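Local coordinates for protein TRAP dicarboxylate transporter-DctP subunit (PDB 4PE3) that probably captures a small solute, likely an organic acid, in the periplasm and hands it to a TRAP-type membrane transporter, at residues N43-F46 and E47-H50; I269-Q272 and T273-T277. All blocks are in the same frame, centred on the assembly; numbering follows the deposited sequence.

Interaction 1. Residues N43-F46 and E47-H50; sequences NPNF and ELQH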
loop_
_atom_site.group_PDB
_atom_site.type_symbol
_atom_site.label_atom_id
_atom_site.label_comp_id
_atom_site.label_asym_id
_atom_site.label_seq_id
_atom_site.Cartn_x
_atom_site.Cartn_y
_atom_site.Cartn_z
ATOM N N ASN A 43 15.512 4.397 6.863
ATOM C CA ASN A 43 14.160 3.861 6.911
ATOM C C ASN A 43 14.169 2.363 6.583
ATOM O O ASN A 43 14.938 1.900 5.735
ATOM C CB ASN A 43 13.286 4.687 5.938
ATOM C CG ASN A 43 11.962 4.061 5.640
ATOM O OD1 ASN A 43 11.898 3.034 4.984
ATOM N ND2 ASN A 43 10.882 4.715 6.053
ATOM N N PRO A 44 13.359 1.575 7.295
ATOM C CA PRO A 44 13.476 0.127 7.155
ATOM C C PRO A 44 13.055 -0.360 5.763
ATOM O O PRO A 44 13.525 -1.401 5.279
ATOM C CB PRO A 44 12.559 -0.420 8.257
ATOM C CG PRO A 44 11.637 0.713 8.572
ATOM C CD PRO A 44 12.428 1.965 8.360
ATOM N N ASN A 45 12.168 0.381 5.108
ATOM C CA ASN A 45 11.744 -0.001 3.779
ATOM C C ASN A 45 12.820 0.358 2.755
ATOM O O ASN A 45 13.042 -0.387 1.813
ATOM C CB ASN A 45 10.382 0.621 3.469
ATOM C CG ASN A 45 9.273 -0.014 4.292
ATOM O OD1 ASN A 45 9.180 -1.236 4.371
ATOM N ND2 ASN A 45 8.477 0.810 4.937
ATOM N N PHE A 46 13.499 1.484 2.942
ATOM C CA PHE A 46 14.666 1.780 2.130
ATOM C C PHE A 46 15.664 0.639 2.218
ATOM O O PHE A 46 16.197 0.159 1.222
ATOM C CB PHE A 46 15.343 3.076 2.568
ATOM C CG PHE A 46 16.492 3.438 1.690
ATOM C CD1 PHE A 46 16.276 4.076 0.467
ATOM C CD2 PHE A 46 17.793 3.120 2.054
ATOM C CE1 PHE A 46 17.329 4.388 -0.363
ATOM C CE2 PHE A 46 18.856 3.432 1.233
ATOM C CZ PHE A 46 18.618 4.073 0.012
ATOM N N GLU A 47 15.966 0.206 3.439
ATOM C CA GLU A 47 16.904 -0.909 3.592
ATOM C C GLU A 47 16.472 -2.192 2.882
ATOM O O GLU A 47 17.292 -2.889 2.270
ATOM C CB GLU A 47 17.161 -1.181 5.074
ATOM C CG GLU A 47 18.034 -0.133 5.716
ATOM C CD GLU A 47 19.386 -0.107 5.062
ATOM O OE1 GLU A 47 20.024 -1.176 4.944
ATOM O OE2 GLU A 47 19.778 0.960 4.620
ATOM N N LEU A 48 15.184 -2.489 2.945
ATOM C CA LEU A 48 14.655 -3.660 2.257
ATOM C C LEU A 48 14.787 -3.518 0.743
ATOM O O LEU A 48 14.952 -4.521 0.029
ATOM C CB LEU A 48 13.195 -3.925 2.665
ATOM C CG LEU A 48 13.003 -4.594 4.040
ATOM C CD1 LEU A 48 11.569 -4.423 4.592
ATOM C CD2 LEU A 48 13.355 -6.049 3.963
ATOM N N GLN A 49 14.723 -2.286 0.258
ATOM C CA GLN A 49 14.850 -2.050 -1.179
ATOM C C GLN A 49 16.238 -2.404 -1.709
ATOM O O GLN A 49 16.397 -2.646 -2.909
ATOM C CB GLN A 49 14.464 -0.607 -1.506
ATOM C CG GLN A 49 12.984 -0.366 -1.347
ATOM C CD GLN A 49 12.619 1.083 -1.253
ATOM O OE1 GLN A 49 13.423 1.958 -1.545
ATOM N NE2 GLN A 49 11.404 1.359 -0.818
ATOM N N HIS A 50 17.249 -2.468 -0.838
ATOM C CA HIS A 50 18.559 -2.939 -1.278
ATOM C C HIS A 50 18.441 -4.354 -1.883
ATOM O O HIS A 50 19.268 -4.749 -2.703
ATOM C CB HIS A 50 19.576 -3.063 -0.150
ATOM C CG HIS A 50 20.092 -1.774 0.412
ATOM N ND1 HIS A 50 20.708 -0.785 -0.332
ATOM C CD2 HIS A 50 20.192 -1.382 1.700
ATOM C CE1 HIS A 50 21.133 0.175 0.481
ATOM N NE2 HIS A 50 20.814 -0.158 1.719
#
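Phe46 and His50, one helical turn apart, meet as an offset T-shaped pair: the edge of the phenyl ring is turned to the face of the imidazole, with planes 73° apart and Phe46 CE2 4.0 Å from His50 CE1. The phenylalanine reaches forward along the helix because its CG is anti to the backbone N (chi1 -176°). The neighbouring NE2 of the imidazole is held by Glu47. The glutamate chain bends at chi2, and His50 NE2 donates to Glu47 OE2 over 3.3 Å, meeting the carboxylate from above its plane; the same OE2 lies at the edge of the Phe46 ring, 3.9 Å from CD2. Gln49 takes another side of the helix. Its extended chain runs back beside the preceding turn, with CG 3.2 Å from Asn45 O, and its amide end stands square to the Phe46 side chain. Gln49 OE1 accepts from Ser37 OG at the end of strand 32-37, and NE2 adds a weak bond to Asp39. With an alanine here, the Ser37 hydroxyl would probably lose this buried acceptor and a gap would open beside the Phe46 ring. At the start of the helix Asn43 is the N-cap: its OD1 takes the Phe46 N-H in the carbonyl plane, on a lone pair, at 3.0 Å, and the Asn45 N-H more weakly. The first full turn closes with Glu47 N to Asn43 O, 3.0 Å and nearly straight at 167°, followed by Leu48 N to Pro44 O. Leu48 CD1 sits 4.0 Å from Asn45 OD1, which accepts from Gln274 NE2 of helix 257-291. This is a side-chain-capped first turn of the helix in a beta-alpha-beta unit, between strands 32-37 and 65-69 of a periplasmic solute-binding protein.

Interaction 2. Residues I269-Q272 and T273-T277; sequences IFQQ and TQIDT
The middle of helix 257-291, the longest in the chain, carries this contact, in which successive turns are joined both by backbone bonds and by side chains. Ile269 O takes two donors from Thr273: the backbone N at 2.9 Å and the hydroxyl OG1 at 2.8 Å, which arrive from opposite faces of the carbonyl plane. OG1 can fold back this way because it stands beside its own backbone N, anti to the carbonyl carbon (chi1 -59°). Thr277 repeats the grip one turn on, its OG1 donating to Thr273 O at 2.8 Å. Such threonine bonds to the carbonyl four residues earlier are a familiar feature of helices, and here they follow one another along the flank of the long helix where Thr277 touches Leu48 of helix 44-59. Phe270 and Gln274 run out together from the helix, with Gln274 OE1 3.4 Å from Phe270 CZ and ring and amide planes 46° apart; the NE2 of that amide donates to Asn45. Toward helix 119-128, Ile275 CD1 rests 3.7 Å from Gln271 CG, and both side chains pack on Ile123. Gln271 NE2 is held by Val149 O and Glu127, while its OE1 accepts from Lys268 and from Gln272 NE2. The latter bond, 2.8 Å long, is flat at both ends, lying in the amide plane of each glutamine. At the other end of its amide, Gln272 OE1 accepts from a water that also donates to Asp276 OD1 at 2.7 Å, bridging one turn to the next.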
loop_
_atom_site.group_PDB
_atom_site.type_symbol
_atom_site.label_atom_id
_atom_site.label_comp_id
_atom_site.label_asym_id
_atom_site.label_seq_id
_atom_site.Cartn_x
_atom_site.Cartn_y
_atom_site.Cartn_z
ATOM N N ILE A 269 11.591 -11.040 -5.803
ATOM C CA ILE A 269 12.314 -11.440 -4.601
ATOM C C ILE A 269 12.288 -10.314 -3.565
ATOM O O ILE A 269 12.030 -10.552 -2.383
ATOM C CB ILE A 269 13.761 -11.851 -4.915
ATOM C CG1 ILE A 269 13.776 -13.148 -5.713
ATOM C CG2 ILE A 269 14.561 -12.026 -3.622
ATOM C CD1 ILE A 269 15.125 -13.412 -6.387
ATOM N N PHE A 270 12.539 -9.084 -3.999
ATOM C CA PHE A 270 12.431 -7.934 -3.117
ATOM C C PHE A 270 11.020 -7.865 -2.510
ATOM O O PHE A 270 10.858 -7.725 -1.295
ATOM C CB PHE A 270 12.786 -6.639 -3.876
ATOM C CG PHE A 270 12.112 -5.405 -3.351
ATOM C CD1 PHE A 270 12.323 -4.964 -2.050
ATOM C CD2 PHE A 270 11.265 -4.680 -4.161
ATOM C CE1 PHE A 270 11.701 -3.837 -1.586
ATOM C CE2 PHE A 270 10.632 -3.548 -3.693
ATOM C CZ PHE A 270 10.832 -3.129 -2.403
ATOM N N GLN A 271 10.009 -7.977 -3.375
ATOM C CA GLN A 271 8.627 -7.894 -2.933
ATOM C C GLN A 271 8.353 -8.914 -1.825
ATOM O O GLN A 271 7.780 -8.577 -0.781
ATOM C CB GLN A 271 7.716 -8.124 -4.132
ATOM C CG GLN A 271 6.248 -8.310 -3.814
ATOM C CD GLN A 271 5.570 -9.119 -4.875
ATOM O OE1 GLN A 271 5.360 -10.308 -4.706
ATOM N NE2 GLN A 271 5.273 -8.491 -6.001
ATOM N N GLN A 272 8.740 -10.159 -2.054
ATOM C CA GLN A 272 8.454 -11.231 -1.104
ATOM C C GLN A 272 9.243 -11.087 0.197
ATOM O O GLN A 272 8.733 -11.351 1.283
ATOM C CB GLN A 272 8.708 -12.585 -1.759
ATOM C CG GLN A 272 7.689 -12.914 -2.853
ATOM C CD GLN A 272 6.306 -13.131 -2.269
ATOM O OE1 GLN A 272 6.128 -13.979 -1.392
ATOM N NE2 GLN A 272 5.330 -12.326 -2.703
ATOM N N THR A 273 10.492 -10.659 0.086
ATOM C CA THR A 273 11.321 -10.455 1.271
ATOM C C THR A 273 10.717 -9.351 2.129
ATOM O O THR A 273 10.688 -9.456 3.366
ATOM C CB THR A 273 12.765 -10.085 0.885
ATOM O OG1 THR A 273 13.311 -11.143 0.090
ATOM C CG2 THR A 273 13.639 -9.842 2.122
ATOM N N GLN A 274 10.259 -8.284 1.493
ATOM C CA GLN A 274 9.625 -7.185 2.192
ATOM C C GLN A 274 8.336 -7.650 2.887
ATOM O O GLN A 274 8.144 -7.413 4.072
ATOM C CB GLN A 274 9.339 -6.020 1.256
ATOM C CG GLN A 274 8.580 -4.868 1.901
ATOM C CD GLN A 274 8.651 -3.599 1.089
ATOM O OE1 GLN A 274 8.353 -3.605 -0.093
ATOM N NE2 GLN A 274 9.034 -2.497 1.729
ATOM N N ILE A 275 7.462 -8.336 2.164
ATOM C CA ILE A 275 6.210 -8.781 2.765
ATOM C C ILE A 275 6.469 -9.722 3.930
ATOM O O ILE A 275 5.818 -9.612 4.958
ATOM C CB ILE A 275 5.285 -9.377 1.702
ATOM C CG1 ILE A 275 4.679 -8.205 0.923
ATOM C CG2 ILE A 275 4.214 -10.263 2.335
ATOM C CD1 ILE A 275 4.551 -8.471 -0.497
ATOM N N ASP A 276 7.416 -10.636 3.783
ATOM C CA ASP A 276 7.680 -11.601 4.844
ATOM C C ASP A 276 8.321 -10.910 6.050
ATOM O O ASP A 276 8.016 -11.238 7.202
ATOM C CB ASP A 276 8.546 -12.754 4.316
ATOM C CG ASP A 276 7.835 -13.611 3.277
ATOM O OD1 ASP A 276 6.596 -13.487 3.134
ATOM O OD2 ASP A 276 8.525 -14.419 2.608
ATOM N N THR A 277 9.172 -9.926 5.815
ATOM C CA THR A 277 9.798 -9.197 6.910
ATOM C C THR A 277 8.745 -8.411 7.701
ATOM O O THR A 277 8.713 -8.423 8.932
ATOM C CB THR A 277 10.896 -8.244 6.389
ATOM O OG1 THR A 277 11.944 -9.022 5.791
ATOM C CG2 THR A 277 11.499 -7.403 7.489
HETATM O O HOH W 1 5.015 -14.290 1.142
#

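In the fold
From the N terminus, strand 32-37 leads through a loop into helix 44-59, where interaction 1 closes the first turns before the chain passes to strand 65-69. Interaction 2 comes more than two hundred residues later, within helix 257-291, so the two lie in series and neither nests nor crosses; each closes no loop larger than a helical turn. In space the centres of interaction 1 and interaction 2 are about 11 Å apart. Asn45 OD1 and Gln274 NE2, 2.9 Å apart, probably form a hydrogen bond between the helices, and Phe270 packs against the Leu48-Gln49 backbone. Together they fasten the beta-alpha-beta unit to the long helix, whose neighbouring sides meet strand 144-150 and helix 119-128.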